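Local coordinates for protein arylsulfatase (PDB 7AJ0) that probably removes sulfate groups from fucoidan as a calcium-binding, exo-acting sulfatase that assembles into a hexamer, at residues Arg433-Asn445 with Phe457-Asn471. Numbering follows the deposited sequence.
Sequences RWLDYKIHFKVFN and FLLDIGTAPWVFNLN
Strand 437-440 pairs antiparallel with strand 466-469, the last of four antiparallel strands in this chain, and beyond F441 the chain re-pairs as the hairpin 442-446/456-460. K438 and F468 exchange backbone hydrogen bonds, H440 N reaches W466 O, and the return bond from W466 N is weak. In the hairpin V443 pairs with L459 and N445 with F457. Where the two ladders part, the P465 ring packs CB against I439 CG2 (3.6 Å) and CG against F441 CE1, while V443 CG2 sits over the six-membered ring of W466, 4.0 Å from its centroid. L458 CD1 stands over the centre of the F444 ring (3.6 Å to the centroid), brought there by a chi1 of -169° that sets CG anti to the backbone N. H440 CD2 meets the F468 ring edge. At the other end L470 N donates to D436 O, N471 ND2 donates to D436 OD2 (2.6 Å) from above the carboxylate plane, and D436 OD1 takes a salt bridge from R433 NH2 (2.9 Å). L470 CD1 covers one guanidinium face of R433, whose NH1 bonds Y97. K438 NZ forms salt bridges with E350 and E476, and H440 NE2 hydrogen-bonds E476. W466 meets F457 of a neighbouring subunit, and F457 in turn meets W466 of another, so both strands join subunit packing. Both D436 carboxylate oxygens are engaged, which probably favours its ionised form and ties the type II' turn W434-Y437 to the residues just after strand 466-469.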
loop_
_atom_site.group_PDB
_atom_site.type_symbol
_atom_site.label_atom_id
_atom_site.label_comp_id
_atom_site.label_asym_id
_atom_site.label_seq_id
_atom_site.Cartn_x
_atom_site.Cartn_y
_atom_site.Cartn_z
ATOM N N ARG A 433 -22.101 3.472 17.816
ATOM C CA ARG A 433 -22.238 4.898 17.575
ATOM C C ARG A 433 -22.966 5.536 18.749
ATOM O O ARG A 433 -23.990 5.022 19.209
ATOM C CB ARG A 433 -22.994 5.216 16.284
ATOM C CG ARG A 433 -23.178 6.721 16.109
ATOM C CD ARG A 433 -23.805 7.111 14.790
ATOM N NE ARG A 433 -24.160 8.528 14.800
ATOM C CZ ARG A 433 -24.680 9.184 13.770
ATOM N NH1 ARG A 433 -24.906 8.553 12.629
ATOM N NH2 ARG A 433 -24.972 10.472 13.882
ATOM N N TRP A 434 -22.447 6.672 19.204
ATOM C CA TRP A 434 -23.019 7.419 20.319
ATOM C C TRP A 434 -22.908 8.894 19.973
ATOM O O TRP A 434 -21.813 9.384 19.679
ATOM C CB TRP A 434 -22.294 7.088 21.621
ATOM C CG TRP A 434 -22.614 8.009 22.742
ATOM C CD1 TRP A 434 -23.852 8.377 23.173
ATOM C CD2 TRP A 434 -21.676 8.676 23.592
ATOM N NE1 TRP A 434 -23.745 9.240 24.233
ATOM C CE2 TRP A 434 -22.420 9.440 24.512
ATOM C CE3 TRP A 434 -20.281 8.704 23.663
ATOM C CZ2 TRP A 434 -21.815 10.222 25.491
ATOM C CZ3 TRP A 434 -19.683 9.482 24.635
ATOM C CH2 TRP A 434 -20.450 10.230 25.537
ATOM N N LEU A 435 -24.038 9.597 20.002
ATOM C CA LEU A 435 -24.111 10.983 19.534
ATOM C C LEU A 435 -23.717 10.939 18.059
ATOM O O LEU A 435 -24.318 10.169 17.292
ATOM C CB LEU A 435 -23.261 11.880 20.419
ATOM C CG LEU A 435 -23.607 11.878 21.910
ATOM C CD1 LEU A 435 -22.500 12.530 22.734
ATOM C CD2 LEU A 435 -24.939 12.578 22.150
ATOM N N ASP A 436 -22.726 11.710 17.622
ATOM C CA ASP A 436 -22.249 11.678 16.247
ATOM C C ASP A 436 -20.843 11.093 16.158
ATOM O O ASP A 436 -20.082 11.421 15.246
ATOM C CB ASP A 436 -22.301 13.083 15.649
ATOM C CG ASP A 436 -23.700 13.682 15.691
ATOM O OD1 ASP A 436 -24.680 12.937 15.466
ATOM O OD2 ASP A 436 -23.825 14.896 15.955
ATOM N N TYR A 437 -20.497 10.214 17.096
ATOM C CA TYR A 437 -19.169 9.619 17.180
ATOM C C TYR A 437 -19.254 8.125 16.909
ATOM O O TYR A 437 -20.062 7.419 17.520
ATOM C CB TYR A 437 -18.546 9.878 18.554
ATOM C CG TYR A 437 -18.443 11.349 18.885
ATOM C CD1 TYR A 437 -17.325 12.086 18.517
ATOM C CD2 TYR A 437 -19.470 12.006 19.549
ATOM C CE1 TYR A 437 -17.231 13.431 18.808
ATOM C CE2 TYR A 437 -19.383 13.350 19.846
ATOM C CZ TYR A 437 -18.262 14.057 19.474
ATOM O OH TYR A 437 -18.174 15.399 19.765
ATOM N N LYS A 438 -18.420 7.653 15.988
ATOM C CA LYS A 438 -18.344 6.250 15.598
ATOM C C LYS A 438 -17.060 5.667 16.172
ATOM O O LYS A 438 -15.963 6.109 15.817
ATOM C CB LYS A 438 -18.375 6.126 14.074
ATOM C CG LYS A 438 -18.155 4.727 13.531
ATOM C CD LYS A 438 -19.371 3.846 13.727
ATOM C CE LYS A 438 -19.210 2.530 12.984
ATOM N NZ LYS A 438 -19.089 2.711 11.507
ATOM N N ILE A 439 -17.195 4.685 17.061
ATOM C CA ILE A 439 -16.060 4.072 17.745
ATOM C C ILE A 439 -15.937 2.632 17.269
ATOM O O ILE A 439 -16.887 1.847 17.390
ATOM C CB ILE A 439 -16.220 4.132 19.272
ATOM C CG1 ILE A 439 -16.467 5.568 19.735
ATOM C CG2 ILE A 439 -14.985 3.572 19.962
ATOM C CD1 ILE A 439 -17.929 5.907 19.904
ATOM N N HIS A 440 -14.770 2.282 16.736
ATOM C CA HIS A 440 -14.506 0.941 16.234
ATOM C C HIS A 440 -13.582 0.200 17.193
ATOM O O HIS A 440 -12.508 0.704 17.543
ATOM C CB HIS A 440 -13.862 0.975 14.845
ATOM C CG HIS A 440 -14.716 1.598 13.789
ATOM N ND1 HIS A 440 -15.373 0.859 12.830
ATOM C CD2 HIS A 440 -15.006 2.895 13.530
ATOM C CE1 HIS A 440 -16.036 1.673 12.029
ATOM N NE2 HIS A 440 -15.832 2.914 12.433
ATOM N N PHE A 441 -13.996 -0.995 17.604
ATOM C CA PHE A 441 -13.138 -1.892 18.365
ATOM C C PHE A 441 -12.555 -3.001 17.505
ATOM O O PHE A 441 -11.534 -3.585 17.880
ATOM C CB PHE A 441 -13.923 -2.486 19.536
ATOM C CG PHE A 441 -14.550 -1.445 20.422
ATOM C CD1 PHE A 441 -13.834 -0.875 21.460
ATOM C CD2 PHE A 441 -15.851 -1.022 20.201
ATOM C CE1 PHE A 441 -14.408 0.090 22.268
ATOM C CE2 PHE A 441 -16.428 -0.057 21.006
ATOM C CZ PHE A 441 -15.706 0.499 22.040
ATOM N N LYS A 442 -13.173 -3.289 16.363
ATOM C CA LYS A 442 -12.619 -4.171 15.344
ATOM C C LYS A 442 -12.924 -3.548 13.991
ATOM O O LYS A 442 -14.008 -2.994 13.785
ATOM C CB LYS A 442 -13.193 -5.585 15.446
ATOM C CG LYS A 442 -12.708 -6.342 16.681
ATOM C CD LYS A 442 -13.328 -7.727 16.784
ATOM C CE LYS A 442 -12.791 -8.481 17.996
ATOM N NZ LYS A 442 -13.381 -9.845 18.104
ATOM N N VAL A 443 -11.964 -3.636 13.072
ATOM C CA VAL A 443 -11.991 -2.878 11.828
ATOM C C VAL A 443 -11.884 -3.832 10.649
ATOM O O VAL A 443 -11.013 -4.708 10.627
ATOM C CB VAL A 443 -10.855 -1.837 11.790
ATOM C CG1 VAL A 443 -10.617 -1.341 10.371
ATOM C CG2 VAL A 443 -11.180 -0.681 12.721
ATOM N N PHE A 444 -12.767 -3.651 9.667
ATOM C CA PHE A 444 -12.664 -4.370 8.407
ATOM C C PHE A 444 -11.641 -3.683 7.510
ATOM O O PHE A 444 -11.690 -2.463 7.318
ATOM C CB PHE A 444 -14.019 -4.426 7.705
ATOM C CG PHE A 444 -15.010 -5.339 8.365
ATOM C CD1 PHE A 444 -15.805 -4.887 9.403
ATOM C CD2 PHE A 444 -15.155 -6.648 7.939
ATOM C CE1 PHE A 444 -16.722 -5.723 10.007
ATOM C CE2 PHE A 444 -16.072 -7.489 8.539
ATOM C CZ PHE A 444 -16.855 -7.025 9.574
ATOM N N ASN A 445 -10.715 -4.462 6.963
ATOM C CA ASN A 445 -9.667 -3.950 6.088
ATOM C C ASN A 445 -9.751 -4.705 4.770
ATOM O O ASN A 445 -9.684 -5.938 4.754
ATOM C CB ASN A 445 -8.292 -4.107 6.738
ATOM C CG ASN A 445 -7.266 -3.157 6.160
ATOM O OD1 ASN A 445 -7.400 -1.937 6.270
ATOM N ND2 ASN A 445 -6.228 -3.712 5.551
ATOM N N PHE A 457 -10.240 -8.484 5.785
ATOM C CA PHE A 457 -9.847 -9.000 7.083
ATOM C C PHE A 457 -10.661 -8.297 8.165
ATOM O O PHE A 457 -11.149 -7.180 7.971
ATOM C CB PHE A 457 -8.358 -8.772 7.371
ATOM C CG PHE A 457 -7.456 -9.056 6.210
ATOM C CD1 PHE A 457 -7.118 -10.357 5.878
ATOM C CD2 PHE A 457 -6.918 -8.020 5.467
ATOM C CE1 PHE A 457 -6.275 -10.620 4.813
ATOM C CE2 PHE A 457 -6.073 -8.276 4.402
ATOM C CZ PHE A 457 -5.751 -9.579 4.076
ATOM N N LEU A 458 -10.792 -8.951 9.314
ATOM C CA LEU A 458 -11.333 -8.328 10.520
ATOM C C LEU A 458 -10.195 -8.272 11.533
ATOM O O LEU A 458 -9.756 -9.311 12.041
ATOM C CB LEU A 458 -12.532 -9.093 11.064
ATOM C CG LEU A 458 -13.305 -8.365 12.168
ATOM C CD1 LEU A 458 -13.779 -6.999 11.693
ATOM C CD2 LEU A 458 -14.488 -9.194 12.641
ATOM N N LEU A 459 -9.721 -7.066 11.822
ATOM C CA LEU A 459 -8.488 -6.859 12.562
ATOM C C LEU A 459 -8.770 -6.213 13.908
ATOM O O LEU A 459 -9.670 -5.377 14.033
ATOM C CB LEU A 459 -7.523 -5.983 11.756
ATOM C CG LEU A 459 -7.266 -6.481 10.332
ATOM C CD1 LEU A 459 -6.331 -5.550 9.582
ATOM C CD2 LEU A 459 -6.705 -7.895 10.362
ATOM N N ASP A 460 -7.998 -6.615 14.912
ATOM C CA ASP A 460 -8.064 -5.976 16.217
ATOM C C ASP A 460 -7.379 -4.617 16.165
ATOM O O ASP A 460 -6.368 -4.439 15.478
ATOM C CB ASP A 460 -7.400 -6.853 17.275
ATOM C CG ASP A 460 -8.177 -8.123 17.550
ATOM O OD1 ASP A 460 -9.421 -8.092 17.437
ATOM O OD2 ASP A 460 -7.543 -9.148 17.882
ATOM N N ILE A 461 -7.932 -3.654 16.900
ATOM C CA ILE A 461 -7.369 -2.311 16.941
ATOM C C ILE A 461 -6.138 -2.312 17.837
ATOM O O ILE A 461 -5.862 -3.294 18.537
ATOM C CB ILE A 461 -8.407 -1.277 17.417
ATOM C CG1 ILE A 461 -9.054 -1.692 18.738
ATOM C CG2 ILE A 461 -9.477 -1.086 16.343
ATOM C CD1 ILE A 461 -8.428 -1.058 19.955
ATOM N N GLY A 462 -5.379 -1.219 17.803
ATOM C CA GLY A 462 -4.184 -1.100 18.612
ATOM C C GLY A 462 -4.456 -0.579 20.008
ATOM O O GLY A 462 -5.332 -1.093 20.712
ATOM N N THR A 463 -3.715 0.455 20.416
ATOM C CA THR A 463 -3.823 0.945 21.786
ATOM C C THR A 463 -5.150 1.643 22.044
ATOM O O THR A 463 -5.641 1.628 23.178
ATOM C CB THR A 463 -2.658 1.889 22.092
ATOM O OG1 THR A 463 -1.470 1.118 22.318
ATOM C CG2 THR A 463 -2.952 2.745 23.317
ATOM N N ALA A 464 -5.748 2.253 21.023
ATOM C CA ALA A 464 -6.985 2.995 21.208
ATOM C C ALA A 464 -8.018 2.588 20.168
ATOM O O ALA A 464 -7.671 2.367 19.001
ATOM C CB ALA A 464 -6.735 4.511 21.106
ATOM N N PRO A 465 -9.289 2.475 20.556
ATOM C CA PRO A 465 -10.341 2.290 19.550
ATOM C C PRO A 465 -10.330 3.433 18.549
ATOM O O PRO A 465 -10.038 4.582 18.889
ATOM C CB PRO A 465 -11.632 2.279 20.376
ATOM C CG PRO A 465 -11.207 1.878 21.741
ATOM C CD PRO A 465 -9.830 2.453 21.930
ATOM N N TRP A 466 -10.641 3.106 17.299
ATOM C CA TRP A 466 -10.739 4.134 16.273
ATOM C C TRP A 466 -11.989 4.971 16.510
ATOM O O TRP A 466 -13.044 4.447 16.877
ATOM C CB TRP A 466 -10.786 3.510 14.881
ATOM C CG TRP A 466 -9.528 2.803 14.481
ATOM C CD1 TRP A 466 -8.552 2.331 15.307
ATOM C CD2 TRP A 466 -9.110 2.495 13.148
ATOM N NE1 TRP A 466 -7.555 1.741 14.570
ATOM C CE2 TRP A 466 -7.872 1.830 13.241
ATOM C CE3 TRP A 466 -9.662 2.716 11.884
ATOM C CZ2 TRP A 466 -7.178 1.383 12.121
ATOM C CZ3 TRP A 466 -8.972 2.273 10.771
ATOM C CH2 TRP A 466 -7.741 1.614 10.897
ATOM N N VAL A 467 -11.866 6.280 16.304
ATOM C CA VAL A 467 -12.968 7.208 16.520
ATOM C C VAL A 467 -13.068 8.140 15.324
ATOM O O VAL A 467 -12.065 8.725 14.898
ATOM C CB VAL A 467 -12.796 8.019 17.818
ATOM C CG1 VAL A 467 -13.935 9.014 17.965
ATOM C CG2 VAL A 467 -12.734 7.091 19.022
ATOM N N PHE A 468 -14.275 8.266 14.780
ATOM C CA PHE A 468 -14.587 9.218 13.728
ATOM C C PHE A 468 -15.744 10.090 14.195
ATOM O O PHE A 468 -16.794 9.568 14.586
ATOM C CB PHE A 468 -14.983 8.516 12.424
ATOM C CG PHE A 468 -13.950 7.562 11.901
ATOM C CD1 PHE A 468 -13.932 6.242 12.320
ATOM C CD2 PHE A 468 -13.009 7.980 10.976
ATOM C CE1 PHE A 468 -12.986 5.360 11.836
ATOM C CE2 PHE A 468 -12.061 7.103 10.486
ATOM C CZ PHE A 468 -12.050 5.791 10.917
ATOM N N ASN A 469 -15.556 11.404 14.165
ATOM C CA ASN A 469 -16.681 12.331 14.289
ATOM C C ASN A 469 -17.430 12.300 12.963
ATOM O O ASN A 469 -16.973 12.860 11.964
ATOM C CB ASN A 469 -16.199 13.735 14.625
ATOM C CG ASN A 469 -17.345 14.721 14.797
ATOM O OD1 ASN A 469 -18.375 14.625 14.127
ATOM N ND2 ASN A 469 -17.170 15.675 15.698
ATOM N N LEU A 470 -18.581 11.629 12.938
ATOM C CA LEU A 470 -19.272 11.414 11.672
ATOM C C LEU A 470 -19.777 12.713 11.055
ATOM O O LEU A 470 -20.031 12.749 9.847
ATOM C CB LEU A 470 -20.433 10.441 11.862
ATOM C CG LEU A 470 -20.029 8.994 12.149
ATOM C CD1 LEU A 470 -21.264 8.121 12.335
ATOM C CD2 LEU A 470 -19.141 8.442 11.041
ATOM N N ASN A 471 -19.931 13.776 11.847
ATOM C CA ASN A 471 -20.266 15.068 11.259
ATOM C C ASN A 471 -19.094 15.615 10.456
ATOM O O ASN A 471 -19.286 16.221 9.397
ATOM C CB ASN A 471 -20.673 16.059 12.346
ATOM C CG ASN A 471 -22.008 15.719 12.974
ATOM O OD1 ASN A 471 -22.906 15.192 12.315
ATOM N ND2 ASN A 471 -22.146 16.022 14.258
HETATM O O HOH W 1 -24.001 12.437 11.788
#